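Local coordinates for putative capsid protein of prophage (PDB 3BQW), which probably serves as a major capsid protein of an Escherichia coli prophage, building the protein shell of the phage head, at residues A[8-13]-A[312-317]; A[60-65]-A[76-81]; A[206-211]-A[258-263]. All coordinates share one frame; numbering follows the deposited sequence.

Interaction 1 of 3, residues A[8-13]-A[312-317]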
loop_
_atom_site.group_PDB
_atom_site.type_symbol
_atom_site.label_atom_id
_atom_site.label_comp_id
_atom_site.label_asym_id
_atom_site.label_seq_id
_atom_site.Cartn_x
_atom_site.Cartn_y
_atom_site.Cartn_z
ATOM N N LEU A 8 -23.957 -3.482 16.803
ATOM C CA LEU A 8 -22.802 -3.690 17.661
ATOM C C LEU A 8 -22.186 -2.349 17.938
ATOM O O LEU A 8 -22.108 -1.517 17.049
ATOM C CB LEU A 8 -21.755 -4.587 16.996
ATOM C CG LEU A 8 -22.179 -6.016 16.628
ATOM C CD1 LEU A 8 -20.959 -6.793 16.194
ATOM C CD2 LEU A 8 -22.914 -6.683 17.803
ATOM N N ASN A 9 -21.755 -2.132 19.170
ATOM C CA ASN A 9 -21.034 -0.920 19.479
ATOM C C ASN A 9 -19.563 -1.081 19.102
ATOM O O ASN A 9 -19.096 -2.166 18.744
ATOM C CB ASN A 9 -21.228 -0.498 20.942
ATOM C CG ASN A 9 -20.706 -1.523 21.937
ATOM O OD1 ASN A 9 -19.569 -1.989 21.837
ATOM N ND2 ASN A 9 -21.538 -1.860 22.924
ATOM N N THR A 10 -18.837 0.014 19.182
ATOM C CA THR A 10 -17.540 0.067 18.565
ATOM C C THR A 10 -16.471 -0.698 19.352
ATOM O O THR A 10 -15.555 -1.229 18.755
ATOM C CB THR A 10 -17.205 1.522 18.126
ATOM O OG1 THR A 10 -17.849 1.760 16.840
ATOM C CG2 THR A 10 -15.692 1.745 18.000
ATOM N N ASN A 11 -16.617 -0.825 20.665
ATOM C CA ASN A 11 -15.769 -1.754 21.422
ATOM C C ASN A 11 -15.895 -3.187 20.900
ATOM O O ASN A 11 -14.915 -3.924 20.858
ATOM C CB ASN A 11 -16.122 -1.749 22.906
ATOM C CG ASN A 11 -15.762 -0.458 23.604
ATOM O OD1 ASN A 11 -14.980 0.361 23.111
ATOM N ND2 ASN A 11 -16.326 -0.279 24.782
ATOM N N GLN A 12 -17.102 -3.571 20.510
ATOM C CA GLN A 12 -17.359 -4.919 19.977
ATOM C C GLN A 12 -16.691 -5.109 18.623
ATOM O O GLN A 12 -16.077 -6.143 18.343
ATOM C CB GLN A 12 -18.874 -5.188 19.919
ATOM C CG GLN A 12 -19.489 -5.310 21.335
ATOM C CD GLN A 12 -21.017 -5.091 21.407
ATOM O OE1 GLN A 12 -21.751 -5.299 20.438
ATOM N NE2 GLN A 12 -21.485 -4.675 22.571
ATOM N N LEU A 13 -16.778 -4.085 17.790
ATOM C CA LEU A 13 -16.096 -4.093 16.494
ATOM C C LEU A 13 -14.565 -4.019 16.629
ATOM O O LEU A 13 -13.848 -4.704 15.894
ATOM C CB LEU A 13 -16.624 -2.951 15.623
ATOM C CG LEU A 13 -18.144 -2.849 15.416
ATOM C CD1 LEU A 13 -18.481 -1.562 14.705
ATOM C CD2 LEU A 13 -18.703 -4.030 14.664
ATOM N N MET A 312 -5.983 4.384 13.648
ATOM C CA MET A 312 -5.797 3.973 12.256
ATOM C C MET A 312 -7.170 3.784 11.607
ATOM O O MET A 312 -7.461 4.332 10.540
ATOM C CB MET A 312 -4.994 2.682 12.154
ATOM C CG MET A 312 -3.559 2.730 12.739
ATOM S SD MET A 312 -2.650 1.205 12.397
ATOM C CE MET A 312 -3.592 0.067 13.379
ATOM N N PHE A 313 -8.019 3.035 12.306
ATOM C CA PHE A 313 -9.343 2.622 11.828
ATOM C C PHE A 313 -10.379 2.886 12.884
ATOM O O PHE A 313 -10.105 2.767 14.077
ATOM C CB PHE A 313 -9.370 1.115 11.513
ATOM C CG PHE A 313 -8.214 0.659 10.679
ATOM C CD1 PHE A 313 -8.043 1.152 9.386
ATOM C CD2 PHE A 313 -7.300 -0.260 11.182
ATOM C CE1 PHE A 313 -6.960 0.747 8.600
ATOM C CE2 PHE A 313 -6.217 -0.675 10.416
ATOM C CZ PHE A 313 -6.038 -0.173 9.125
ATOM N N TYR A 314 -11.580 3.208 12.435
ATOM C CA TYR A 314 -12.713 3.380 13.318
ATOM C C TYR A 314 -13.951 2.773 12.653
ATOM O O TYR A 314 -14.531 3.370 11.750
ATOM C CB TYR A 314 -12.931 4.851 13.637
ATOM C CG TYR A 314 -13.944 5.071 14.696
ATOM C CD1 TYR A 314 -13.573 5.094 16.041
ATOM C CD2 TYR A 314 -15.288 5.263 14.370
ATOM C CE1 TYR A 314 -14.530 5.278 17.027
ATOM C CE2 TYR A 314 -16.221 5.466 15.335
ATOM C CZ TYR A 314 -15.842 5.471 16.657
ATOM O OH TYR A 314 -16.788 5.679 17.619
ATOM N N PRO A 315 -14.332 1.567 13.093
ATOM C CA PRO A 315 -15.470 0.844 12.564
ATOM C C PRO A 315 -16.776 1.218 13.249
ATOM O O PRO A 315 -16.793 1.538 14.441
ATOM C CB PRO A 315 -15.083 -0.609 12.819
ATOM C CG PRO A 315 -14.353 -0.553 14.124
ATOM C CD PRO A 315 -13.627 0.780 14.120
ATOM N N LYS A 316 -17.856 1.233 12.474
ATOM C CA LYS A 316 -19.182 1.577 12.978
ATOM C C LYS A 316 -20.149 0.580 12.411
ATOM O O LYS A 316 -20.024 0.210 11.257
ATOM C CB LYS A 316 -19.633 2.964 12.491
ATOM C CG LYS A 316 -18.758 4.132 12.896
ATOM C CD LYS A 316 -19.222 5.458 12.232
ATOM C CE LYS A 316 -20.545 6.010 12.816
ATOM N NZ LYS A 316 -20.487 6.249 14.291
ATOM N N ASN A 317 -21.121 0.162 13.214
ATOM C CA ASN A 317 -22.240 -0.657 12.730
ATOM C C ASN A 317 -23.536 0.055 13.142
ATOM O O ASN A 317 -23.642 0.518 14.271
ATOM C CB ASN A 317 -22.150 -2.073 13.316
ATOM C CG ASN A 317 -23.367 -2.971 12.961
ATOM O OD1 ASN A 317 -23.774 -3.109 11.796
ATOM N ND2 ASN A 317 -23.904 -3.616 13.967
HETATM O O HOH W 1 -21.003 0.895 16.160
#
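T10 turns two branches toward the strand, and its first torsion sorts them. With CG2 anti to the backbone N, OG1 reaches the P315 carbonyl, and T10 OG1 donates a hydrogen bond to P315 O at 2.6 Å, lying in the carbonyl plane with a C=O...donor angle of 155°. The methyl meanwhile comes to the Y314 ring, the two side chains crossing at about a right angle; T10 CG2 is 4.3 Å from the Y314 ring centroid and 30° off its normal, an off-centre CH-pi contact. One turn further along, L13 lies across the strand. L13 CB packs on P315 CG at 3.6 Å, while L13 CD1 rests on the backbone, 3.5 Å from N317 N. Here the start of helix 10-17 sits against strand 314-319. The helix opens with a capping box formed by N9 and Q12, in which Q12 N donates to N9 OD1 at 3.2 Å. Helix 113-146 adds M118 against L8 and I121 against both L13 and N317. Ahead of the cap, a water ties the loop to the strand: it donates to L8 O at 2.8 Å and accepts from N317 N at 3.0 Å, with a weak third bond donated to T10 OG1. The K316 side chain leaves its backbone away from the helix, and K316 NZ forms a salt bridge with D300.

Interaction 2 of 3, residues A[60-65]-A[76-81]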
loop_
_atom_site.group_PDB
_atom_site.type_symbol
_atom_site.label_atom_id
_atom_site.label_comp_id
_atom_site.label_asym_id
_atom_site.label_seq_id
_atom_site.Cartn_x
_atom_site.Cartn_y
_atom_site.Cartn_z
ATOM N N SER A 60 8.538 17.454 5.210
ATOM C CA SER A 60 7.697 18.308 4.402
ATOM C C SER A 60 7.512 17.727 3.019
ATOM O O SER A 60 8.261 16.856 2.588
ATOM C CB SER A 60 8.264 19.733 4.331
ATOM O OG SER A 60 9.494 19.775 3.662
ATOM N N ALA A 61 6.487 18.220 2.334
ATOM C CA ALA A 61 6.233 17.879 0.939
ATOM C C ALA A 61 5.748 19.130 0.228
ATOM O O ALA A 61 5.268 20.073 0.858
ATOM C CB ALA A 61 5.190 16.747 0.823
ATOM N N PHE A 62 5.918 19.140 -1.086
ATOM C CA PHE A 62 5.458 20.229 -1.932
ATOM C C PHE A 62 4.060 19.883 -2.404
ATOM O O PHE A 62 3.845 18.941 -3.173
ATOM C CB PHE A 62 6.409 20.406 -3.104
ATOM C CG PHE A 62 6.212 21.689 -3.876
ATOM C CD1 PHE A 62 6.821 22.854 -3.468
ATOM C CD2 PHE A 62 5.474 21.699 -5.044
ATOM C CE1 PHE A 62 6.671 24.011 -4.197
ATOM C CE2 PHE A 62 5.313 22.856 -5.782
ATOM C CZ PHE A 62 5.907 24.002 -5.364
ATOM N N CYS A 63 3.109 20.661 -1.922
ATOM C CA CYS A 63 1.710 20.421 -2.134
ATOM C C CYS A 63 1.148 21.478 -3.071
ATOM O O CYS A 63 1.350 22.672 -2.866
ATOM C CB CYS A 63 0.984 20.429 -0.785
ATOM S SG CYS A 63 1.472 19.016 0.223
ATOM N N SER A 64 0.457 21.014 -4.108
ATOM C CA SER A 64 -0.069 21.866 -5.152
ATOM C C SER A 64 -1.554 21.595 -5.366
ATOM O O SER A 64 -1.958 20.448 -5.445
ATOM C CB SER A 64 0.671 21.608 -6.474
ATOM O OG SER A 64 2.037 21.951 -6.398
ATOM N N PRO A 65 -2.358 22.665 -5.565
ATOM C CA PRO A 65 -3.734 22.399 -5.907
ATOM C C PRO A 65 -3.837 21.912 -7.375
ATOM O O PRO A 65 -2.864 22.004 -8.158
ATOM C CB PRO A 65 -4.414 23.766 -5.716
ATOM C CG PRO A 65 -3.363 24.765 -5.908
ATOM C CD PRO A 65 -2.036 24.100 -5.589
ATOM N N GLY A 76 1.814 25.774 -5.614
ATOM C CA GLY A 76 2.300 24.810 -4.643
ATOM C C GLY A 76 3.335 25.406 -3.723
ATOM O O GLY A 76 3.958 26.410 -4.046
ATOM N N TYR A 77 3.528 24.781 -2.569
ATOM C CA TYR A 77 4.489 25.254 -1.584
ATOM C C TYR A 77 4.888 24.076 -0.674
ATOM O O TYR A 77 4.102 23.126 -0.502
ATOM C CB TYR A 77 3.895 26.457 -0.808
ATOM C CG TYR A 77 2.654 26.132 -0.033
ATOM C CD1 TYR A 77 2.686 26.010 1.351
ATOM C CD2 TYR A 77 1.452 25.888 -0.687
ATOM C CE1 TYR A 77 1.543 25.649 2.071
ATOM C CE2 TYR A 77 0.299 25.520 0.018
ATOM C CZ TYR A 77 0.350 25.404 1.400
ATOM O OH TYR A 77 -0.795 25.044 2.093
ATOM N N GLU A 78 6.116 24.117 -0.142
ATOM C CA GLU A 78 6.558 23.163 0.873
ATOM C C GLU A 78 5.836 23.394 2.171
ATOM O O GLU A 78 5.824 24.494 2.689
ATOM C CB GLU A 78 8.045 23.239 1.173
ATOM C CG GLU A 78 8.890 22.592 0.140
ATOM C CD GLU A 78 8.845 21.081 0.129
ATOM O OE1 GLU A 78 8.739 20.428 1.172
ATOM O OE2 GLU A 78 8.986 20.532 -0.967
ATOM N N THR A 79 5.249 22.325 2.688
ATOM C CA THR A 79 4.523 22.384 3.941
ATOM C C THR A 79 4.748 21.094 4.721
ATOM O O THR A 79 4.909 20.024 4.137
ATOM C CB THR A 79 3.034 22.627 3.688
ATOM O OG1 THR A 79 2.342 22.658 4.938
ATOM C CG2 THR A 79 2.430 21.550 2.767
ATOM N N SER A 80 4.770 21.210 6.044
ATOM C CA SER A 80 4.812 20.049 6.926
ATOM C C SER A 80 3.412 19.623 7.374
ATOM O O SER A 80 3.244 18.608 8.047
ATOM C CB SER A 80 5.716 20.340 8.124
ATOM O OG SER A 80 5.184 21.388 8.910
ATOM N N THR A 81 2.408 20.390 6.977
ATOM C CA THR A 81 1.015 20.040 7.190
ATOM C C THR A 81 0.463 19.381 5.933
ATOM O O THR A 81 0.409 20.011 4.873
ATOM C CB THR A 81 0.191 21.291 7.534
ATOM O OG1 THR A 81 0.812 21.948 8.637
ATOM C CG2 THR A 81 -1.251 20.945 7.903
#
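Strands 61-65 and 77-79 run antiparallel, their short axes 127° apart in direction, with A61-T79 and C63-Y77 as hydrogen-bonded pairs and F62-E78 as the non-hydrogen-bonded pair between them. The bond from C63 N to Y77 O is the straightest, at 172°. On the face carrying F62 and E78, the F62 ring has CG anti to the backbone N (chi1 -167°), which lays it flat over the partner backbone: Y77 N stands 3.6 Å above the F62 ring plane, toward its rim, and F62 CZ is 3.4 Å from G76 C. At G76 there is no room for a side chain, since S64 OG and the F62 ring occupy that position; G76 CA lies 2.9 Å from C63 O. E78 crosses F62 at about a right angle and bends at chi2, swinging its carboxylate back over the strand so that E78 OE2 lies 3.4 Å from F62 CB. E78 OE1 accepts from S60 OG at 2.7 Å through its anti lone pair. K164 adds a cation-pi contact to F62. On the face of C63 and T79, C63 SG meets T79 CG2 at 3.7 Å. Such pairing belongs to a beta hairpin, here strands 61-67 and 70-79 at one side of a four-stranded antiparallel sheet, possibly the counterpart of the E-loop in HK97-like capsid proteins.

Interaction 3 of 3, residues A[206-211]-A[258-263]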
loop_
_atom_site.group_PDB
_atom_site.type_symbol
_atom_site.label_atom_id
_atom_site.label_comp_id
_atom_site.label_asym_id
_atom_site.label_seq_id
_atom_site.Cartn_x
_atom_site.Cartn_y
_atom_site.Cartn_z
ATOM N N VAL A 206 17.344 -4.573 -2.507
ATOM C CA VAL A 206 16.120 -5.199 -2.998
ATOM C C VAL A 206 15.774 -4.703 -4.407
ATOM O O VAL A 206 15.912 -3.523 -4.711
ATOM C CB VAL A 206 14.937 -5.024 -1.991
ATOM C CG1 VAL A 206 14.513 -3.548 -1.836
ATOM C CG2 VAL A 206 13.773 -5.948 -2.372
ATOM N N MET A 207 15.416 -5.641 -5.290
ATOM C CA MET A 207 14.889 -5.321 -6.617
ATOM C C MET A 207 13.481 -5.923 -6.743
ATOM O O MET A 207 13.335 -7.135 -6.736
ATOM C CB MET A 207 15.813 -5.801 -7.747
ATOM C CG MET A 207 15.408 -5.291 -9.155
ATOM S SD MET A 207 16.542 -5.572 -10.554
ATOM C CE MET A 207 16.858 -7.301 -10.480
ATOM N N ILE A 208 12.468 -5.048 -6.798
ATOM C CA ILE A 208 11.072 -5.417 -6.996
ATOM C C ILE A 208 10.665 -5.178 -8.456
ATOM O O ILE A 208 10.846 -4.082 -8.988
ATOM C CB ILE A 208 10.144 -4.635 -6.061
ATOM C CG1 ILE A 208 10.639 -4.756 -4.607
ATOM C CG2 ILE A 208 8.722 -5.177 -6.179
ATOM C CD1 ILE A 208 10.416 -3.561 -3.781
ATOM N N MET A 209 10.151 -6.235 -9.100
ATOM C CA MET A 209 10.002 -6.302 -10.553
ATOM C C MET A 209 8.574 -6.673 -10.900
ATOM O O MET A 209 8.026 -7.581 -10.302
ATOM C CB MET A 209 10.843 -7.448 -11.134
ATOM C CG MET A 209 12.295 -7.323 -11.012
ATOM S SD MET A 209 13.138 -8.782 -11.609
ATOM C CE MET A 209 13.403 -9.577 -10.061
ATOM N N GLY A 210 8.019 -6.009 -11.913
ATOM C CA GLY A 210 6.841 -6.497 -12.597
ATOM C C GLY A 210 7.161 -7.767 -13.379
ATOM O O GLY A 210 8.339 -8.125 -13.547
ATOM N N ALA A 211 6.103 -8.421 -13.875
ATOM C CA ALA A 211 6.166 -9.729 -14.532
ATOM C C ALA A 211 6.953 -9.737 -15.818
ATOM O O ALA A 211 7.629 -10.711 -16.139
ATOM C CB ALA A 211 4.723 -10.261 -14.807
ATOM N N ALA A 258 18.220 -8.709 -3.244
ATOM C CA ALA A 258 17.089 -9.630 -3.152
ATOM C C ALA A 258 16.180 -9.387 -4.339
ATOM O O ALA A 258 16.001 -8.240 -4.763
ATOM C CB ALA A 258 16.320 -9.430 -1.855
ATOM N N LEU A 259 15.593 -10.473 -4.842
ATOM C CA LEU A 259 14.821 -10.462 -6.074
ATOM C C LEU A 259 13.385 -10.858 -5.796
ATOM O O LEU A 259 13.105 -11.963 -5.342
ATOM C CB LEU A 259 15.431 -11.423 -7.103
ATOM C CG LEU A 259 16.904 -11.284 -7.492
ATOM C CD1 LEU A 259 17.312 -12.542 -8.278
ATOM C CD2 LEU A 259 17.213 -9.986 -8.301
ATOM N N ILE A 260 12.483 -9.929 -6.074
ATOM C CA ILE A 260 11.062 -10.050 -5.793
ATOM C C ILE A 260 10.298 -9.698 -7.075
ATOM O O ILE A 260 10.519 -8.632 -7.673
ATOM C CB ILE A 260 10.622 -9.088 -4.635
ATOM C CG1 ILE A 260 11.438 -9.342 -3.348
ATOM C CG2 ILE A 260 9.115 -9.238 -4.340
ATOM C CD1 ILE A 260 10.996 -8.461 -2.115
ATOM N N VAL A 261 9.432 -10.607 -7.499
ATOM C CA VAL A 261 8.465 -10.337 -8.536
ATOM C C VAL A 261 7.137 -10.005 -7.881
ATOM O O VAL A 261 6.643 -10.755 -7.051
ATOM C CB VAL A 261 8.287 -11.521 -9.504
ATOM C CG1 VAL A 261 7.273 -11.174 -10.602
ATOM C CG2 VAL A 261 9.660 -11.925 -10.088
ATOM N N TYR A 262 6.567 -8.876 -8.281
ATOM C CA TYR A 262 5.402 -8.315 -7.627
ATOM C C TYR A 262 4.287 -8.166 -8.641
ATOM O O TYR A 262 4.437 -7.476 -9.621
ATOM C CB TYR A 262 5.775 -6.964 -7.043
ATOM C CG TYR A 262 4.684 -6.185 -6.332
ATOM C CD1 TYR A 262 4.249 -6.545 -5.067
ATOM C CD2 TYR A 262 4.153 -5.049 -6.879
ATOM C CE1 TYR A 262 3.280 -5.788 -4.384
ATOM C CE2 TYR A 262 3.190 -4.287 -6.198
ATOM C CZ TYR A 262 2.770 -4.661 -4.960
ATOM O OH TYR A 262 1.812 -3.922 -4.297
ATOM N N SER A 263 3.164 -8.815 -8.369
ATOM C CA SER A 263 2.039 -8.904 -9.299
ATOM C C SER A 263 0.724 -8.455 -8.677
ATOM O O SER A 263 -0.326 -8.743 -9.222
ATOM C CB SER A 263 1.883 -10.352 -9.784
ATOM O OG SER A 263 3.115 -10.846 -10.287
#
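Y262 supplies the aromatic ring of this contact, and F31 meets it in a T-shaped (edge-to-face) stack, while I208 CG2 approaches it obliquely, 3.6 Å from Y262 CB. The I208 and Y262 side chains lie alongside each other and point the same way, and the phenol oxygen makes a weak hydrogen bond with E137 of helix 113-146. The backbones form a parallel strand pair: 206-209 and 258-262 run within 21° of each other, neighbours inside a mixed seven-stranded sheet. Strand 281-285 flanks the first and strand 248-254 the second, so both lie in the interior of the sheet, which would correspond to the A-domain of HK97-like capsid proteins. Four hydrogen bonds alternate across the pair, A258 O and I260 O accepting from M207 N and M209 N, and M207 O and M209 O accepting from I260 N and Y262 N; the bond from M207 N to A258 O is the shortest at 2.7 Å, with the donor nearly along the C=O axis. One sheet face carries V206, A258, I208 and I260, where V206 CG2 touches I260 CD1 at 3.8 Å; L30 and F35 of helix 30-35 pack against this side. On the other, W214 and L217 of helix 211-218 pack on the methionines and V261. There M209 bends at chi3 so that M209 CE crosses obliquely over L259, 4.0 Å from L259 CB. M207, side by side with L259, also bends at its thioether (chi3 52°), and M207 CE presses on L259 CD2 at 3.5 Å, tighter than usual carbon-carbon contact.

How the interactions relate
Three separate sheets carry the three contacts, and none of the contacts touches another. Centres of interactions 1 and 2 are 33 Å apart, of 1 and 3 36 Å, and of 2 and 3 31 Å; interactions 1 and 3 lie on opposite sides of the chain's centre. In sequence, interaction 1 joins the N-terminal helix to a late strand, so its segments bracket both others, and the hairpin of interaction 2 closes before the parallel pair of interaction 3 begins. Helix 113-146 touches interaction 1 and reaches interaction 3 through a weak hydrogen bond. This layout is consistent with an HK97-like capsid subunit, a long helix spanning distinct sheet regions.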